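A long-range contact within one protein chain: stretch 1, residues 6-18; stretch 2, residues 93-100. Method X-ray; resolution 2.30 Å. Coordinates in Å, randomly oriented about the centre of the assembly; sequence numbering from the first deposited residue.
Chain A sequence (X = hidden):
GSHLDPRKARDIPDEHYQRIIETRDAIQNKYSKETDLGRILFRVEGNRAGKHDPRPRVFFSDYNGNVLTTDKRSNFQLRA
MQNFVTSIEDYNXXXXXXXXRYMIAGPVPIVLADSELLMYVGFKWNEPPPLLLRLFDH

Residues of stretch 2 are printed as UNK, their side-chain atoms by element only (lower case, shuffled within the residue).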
# COMPACT_ATOMS: atom_id res chain seq x y z
N PRO A 6 -15.07 -2.63 -11.32
CA PRO A 6 -14.28 -3.83 -11.05
C PRO A 6 -13.39 -3.62 -9.83
O PRO A 6 -12.16 -3.72 -9.94
CB PRO A 6 -13.41 -3.96 -12.30
CG PRO A 6 -13.21 -2.55 -12.74
CD PRO A 6 -14.49 -1.83 -12.41
N ARG A 7 -13.99 -3.34 -8.68
CA ARG A 7 -13.21 -2.90 -7.53
C ARG A 7 -12.61 -3.99 -6.61
O ARG A 7 -12.82 -5.19 -6.79
CB ARG A 7 -13.94 -1.80 -6.73
CG ARG A 7 -13.19 -0.47 -6.73
CD ARG A 7 -14.12 0.72 -6.50
NE ARG A 7 -14.88 1.08 -7.69
CZ ARG A 7 -14.52 2.01 -8.57
NH1 ARG A 7 -13.40 2.70 -8.39
NH2 ARG A 7 -15.29 2.26 -9.62
N LYS A 8 -11.88 -3.50 -5.62
CA LYS A 8 -10.80 -4.17 -4.92
C LYS A 8 -10.75 -3.62 -3.50
O LYS A 8 -10.10 -2.61 -3.24
CB LYS A 8 -9.45 -3.86 -5.60
CG LYS A 8 -9.53 -3.38 -7.06
CD LYS A 8 -9.77 -1.87 -7.17
CE LYS A 8 -10.03 -1.45 -8.61
NZ LYS A 8 -10.39 -0.01 -8.72
N ALA A 9 -11.45 -4.28 -2.58
CA ALA A 9 -11.40 -3.89 -1.18
C ALA A 9 -10.07 -4.35 -0.60
O ALA A 9 -9.87 -5.53 -0.32
CB ALA A 9 -12.56 -4.50 -0.41
N ARG A 10 -9.16 -3.40 -0.42
CA ARG A 10 -7.81 -3.71 0.03
C ARG A 10 -7.62 -3.33 1.48
O ARG A 10 -8.32 -2.47 2.01
CB ARG A 10 -6.79 -2.99 -0.86
CG ARG A 10 -6.97 -3.30 -2.33
CD ARG A 10 -6.26 -2.30 -3.21
NE ARG A 10 -4.81 -2.33 -3.03
CZ ARG A 10 -3.94 -1.83 -3.90
NH1 ARG A 10 -4.38 -1.28 -5.03
NH2 ARG A 10 -2.64 -1.90 -3.66
N ASP A 11 -6.66 -3.98 2.13
CA ASP A 11 -6.33 -3.68 3.52
C ASP A 11 -5.80 -2.27 3.66
O ASP A 11 -5.11 -1.76 2.78
CB ASP A 11 -5.29 -4.67 4.05
CG ASP A 11 -5.89 -6.01 4.41
OD1 ASP A 11 -7.09 -6.22 4.15
OD2 ASP A 11 -5.15 -6.86 4.95
N ILE A 12 -6.11 -1.64 4.79
CA ILE A 12 -5.53 -0.35 5.13
C ILE A 12 -4.19 -0.60 5.81
O ILE A 12 -4.11 -1.42 6.73
CB ILE A 12 -6.44 0.44 6.08
CG1 ILE A 12 -7.88 0.43 5.57
CG2 ILE A 12 -5.94 1.87 6.24
CD1 ILE A 12 -8.87 1.06 6.53
N PRO A 13 -3.13 0.09 5.35
CA PRO A 13 -1.81 0.02 5.97
C PRO A 13 -1.89 0.31 7.46
O PRO A 13 -2.59 1.25 7.85
CB PRO A 13 -1.03 1.13 5.26
CG PRO A 13 -1.67 1.23 3.93
CD PRO A 13 -3.14 0.94 4.15
N ASP A 14 -1.19 -0.47 8.27
CA ASP A 14 -1.29 -0.41 9.73
C ASP A 14 -1.12 0.99 10.32
O ASP A 14 -1.80 1.35 11.28
CB ASP A 14 -0.29 -1.37 10.38
CG ASP A 14 -0.58 -2.81 10.05
OD1 ASP A 14 -1.68 -3.09 9.52
OD2 ASP A 14 0.27 -3.68 10.33
N GLU A 15 -0.21 1.77 9.74
CA GLU A 15 0.02 3.14 10.20
C GLU A 15 -1.19 4.01 9.91
O GLU A 15 -1.62 4.81 10.75
CB GLU A 15 1.27 3.73 9.53
CG GLU A 15 1.36 3.50 8.03
CD GLU A 15 2.05 2.20 7.66
OE1 GLU A 15 2.73 1.61 8.54
OE2 GLU A 15 1.93 1.76 6.50
N HIS A 16 -1.75 3.85 8.72
CA HIS A 16 -2.94 4.59 8.32
C HIS A 16 -4.13 4.22 9.20
O HIS A 16 -4.82 5.09 9.70
CB HIS A 16 -3.27 4.35 6.84
CG HIS A 16 -2.27 4.95 5.90
ND1 HIS A 16 -2.57 5.24 4.58
CD2 HIS A 16 -0.98 5.32 6.07
CE1 HIS A 16 -1.51 5.76 3.99
NE2 HIS A 16 -0.53 5.81 4.87
N TYR A 17 -4.34 2.92 9.39
CA TYR A 17 -5.46 2.46 10.21
C TYR A 17 -5.33 2.92 11.66
O TYR A 17 -6.31 3.38 12.27
CB TYR A 17 -5.60 0.93 10.15
CG TYR A 17 -6.62 0.39 11.12
CD1 TYR A 17 -7.98 0.48 10.85
CD2 TYR A 17 -6.23 -0.19 12.32
CE1 TYR A 17 -8.92 -0.01 11.74
CE2 TYR A 17 -7.16 -0.68 13.22
CZ TYR A 17 -8.50 -0.58 12.92
OH TYR A 17 -9.43 -1.07 13.82
N GLN A 18 -4.13 2.79 12.22
CA GLN A 18 -3.83 3.26 13.57
C GLN A 18 -4.13 4.75 13.70
O GLN A 18 -4.76 5.19 14.67
CB GLN A 18 -2.37 2.96 13.91
CG GLN A 18 -1.72 3.96 14.86
CD GLN A 18 -2.06 3.70 16.32
OE1 GLN A 18 -3.19 3.92 16.75
NE2 GLN A 18 -1.07 3.23 17.08
N UNK A 93 -14.75 -5.18 9.16
CA UNK A 93 -13.40 -5.09 8.62
C UNK A 93 -13.23 -3.84 7.77
O UNK A 93 -13.77 -3.75 6.66
c UNK A 93 -12.82 -9.50 7.82
n UNK A 93 -13.45 -10.05 6.59
c UNK A 93 -13.78 -8.59 8.58
c UNK A 93 -13.06 -6.33 7.79
c UNK A 93 -14.15 -7.37 7.77
N UNK A 94 -12.48 -2.86 8.28
CA UNK A 94 -12.15 -1.64 7.53
C UNK A 94 -11.27 -1.96 6.33
O UNK A 94 -10.29 -2.69 6.46
c UNK A 94 -11.78 -1.33 9.88
c UNK A 94 -11.37 -0.80 8.54
c UNK A 94 -11.98 -2.80 9.67
N UNK A 95 -11.63 -1.41 5.18
CA UNK A 95 -10.85 -1.61 3.96
C UNK A 95 -10.69 -0.26 3.27
O UNK A 95 -11.21 0.75 3.74
c UNK A 95 -11.73 -3.99 3.59
c UNK A 95 -10.41 -4.75 3.64
c UNK A 95 -10.62 -6.18 4.12
n UNK A 95 -9.36 -6.96 4.11
c UNK A 95 -11.56 -2.59 3.03
N UNK A 96 -9.97 -0.26 2.15
CA UNK A 96 -9.87 0.95 1.33
C UNK A 96 -10.11 0.66 -0.15
O UNK A 96 -9.77 -0.42 -0.65
o UNK A 96 -5.99 2.53 2.25
c UNK A 96 -8.54 1.67 1.55
c UNK A 96 -7.31 0.87 1.15
c UNK A 96 -6.02 1.62 1.43
n UNK A 96 -4.95 1.23 0.75
N UNK A 97 -10.70 1.63 -0.84
CA UNK A 97 -10.97 1.52 -2.27
C UNK A 97 -10.49 2.77 -3.00
O UNK A 97 -10.61 3.88 -2.49
n UNK A 97 -15.35 -2.20 -0.82
n UNK A 97 -15.64 -3.65 -2.57
c UNK A 97 -12.98 -0.08 -2.31
n UNK A 97 -14.88 -1.51 -2.97
c UNK A 97 -12.47 1.34 -2.53
c UNK A 97 -15.29 -2.45 -2.12
c UNK A 97 -14.48 -0.17 -2.58
N UNK A 98 -9.94 2.58 -4.20
CA UNK A 98 -9.43 3.70 -4.98
C UNK A 98 -10.43 4.16 -6.04
O UNK A 98 -10.85 3.38 -6.89
c UNK A 98 -7.05 5.61 -5.33
c UNK A 98 -6.07 3.99 -6.97
c UNK A 98 -7.35 4.50 -6.32
c UNK A 98 -8.09 3.35 -5.63
N UNK A 99 -10.79 5.43 -5.98
CA UNK A 99 -11.70 6.04 -6.95
C UNK A 99 -10.94 7.08 -7.77
O UNK A 99 -10.83 8.24 -7.37
c UNK A 99 -13.79 5.69 -5.54
c UNK A 99 -12.88 6.69 -6.23
c UNK A 99 -14.35 4.35 -3.62
o UNK A 99 -16.28 2.94 -3.68
c UNK A 99 -14.90 5.17 -6.20
c UNK A 99 -13.53 5.26 -4.25
c UNK A 99 -15.45 3.85 -4.30
c UNK A 99 -15.73 4.26 -5.58
N UNK A 100 -10.42 6.65 -8.91
CA UNK A 100 -9.54 7.49 -9.71
C UNK A 100 -8.23 7.69 -8.97
O UNK A 100 -7.38 6.80 -8.95
O HOH W 1 -9.38 -0.09 -4.68
O HOH W 2 -7.86 -3.60 6.65

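Position 93 carries four carbons in a row ending in a nitrogen, and at its nearest approach to stretch 1 its CB is 7.0 Å from Asp11 OD1. An unbranched chain with a terminal amine is lysine, Lys93, which leads in without taking part.

At position 94 three carbons close a ring onto the backbone nitrogen. CB points toward stretch 1 and lies 3.7 Å from Ile12 CD1; another ring carbon reaches Tyr17 CE1 at the same distance. The closed ring makes this Pro94, a compact apolar piece touching both loop and helix.

Position 95 again has four carbons in a row and a nitrogen, which sits 2.4 Å from Asp11 OD1. This is Lys95, and the contact between its NZ and Asp11 OD1 is a salt bridge, very short for such a pair. The CB of 95 also lies 4.1 Å from Ala9 CB.

Position 96 has three carbons, the third bearing one oxygen and one nitrogen. That oxygen lies 3.8 Å from Pro13 CD and 4.0 Å from Ile12 CG2, contacts of packing only. An amide one methylene longer than asparagine is glutamine, hence Gln96. The backbone does the bonding: Arg10 N donates to Gln96 O at 3.1 Å, and Gln96 N donates to Arg10 O at 2.8 Å, the first nearly straight, the second somewhat bent.

Position 97 shows three carbons, a nitrogen, then a carbon with two more nitrogens. Ala9 CB covers one face of this group, 3.6 Å from a terminal nitrogen, while Arg7 CB lies near its plane, 3.9 Å from the nitrogen within the chain. That guanidinium identifies Arg97.

Position 98 has four carbons forked at the second, and at its nearest approach to stretch 1 its CB is 5.1 Å from Lys8 NZ. The fork gives Leu98. Its carbonyl O accepts a weak bond from Arg7 NH1 at 3.0 Å.

Position 99 has one carbon, then a six-carbon ring bearing an oxygen. A ring carbon lies over one face of the Arg7 guanidinium, 3.6 Å from Arg7 NH1. This is Tyr99.

Position 100 has no side-chain atoms and is Gly100; its phi of 68° by itself favours glycine.

The rule here is a short antiparallel register with different chemistry around it. Arg10 and Gln96 form the hydrogen-bonded pair, their side chains sharing one face of the sheet. Beyond it, waters bridge the two stretches: one links Lys8 O (3.0 Å) to Leu98 N (2.8 Å), another Ile12 N (3.2 Å) to Pro94 O (2.6 Å). Charge pairing, apolar packing at Pro94 and guanidinium contacts extend the contact, which buries 757 Å² in all.

Stretch 2, residues 93-100: KPKQRLYG
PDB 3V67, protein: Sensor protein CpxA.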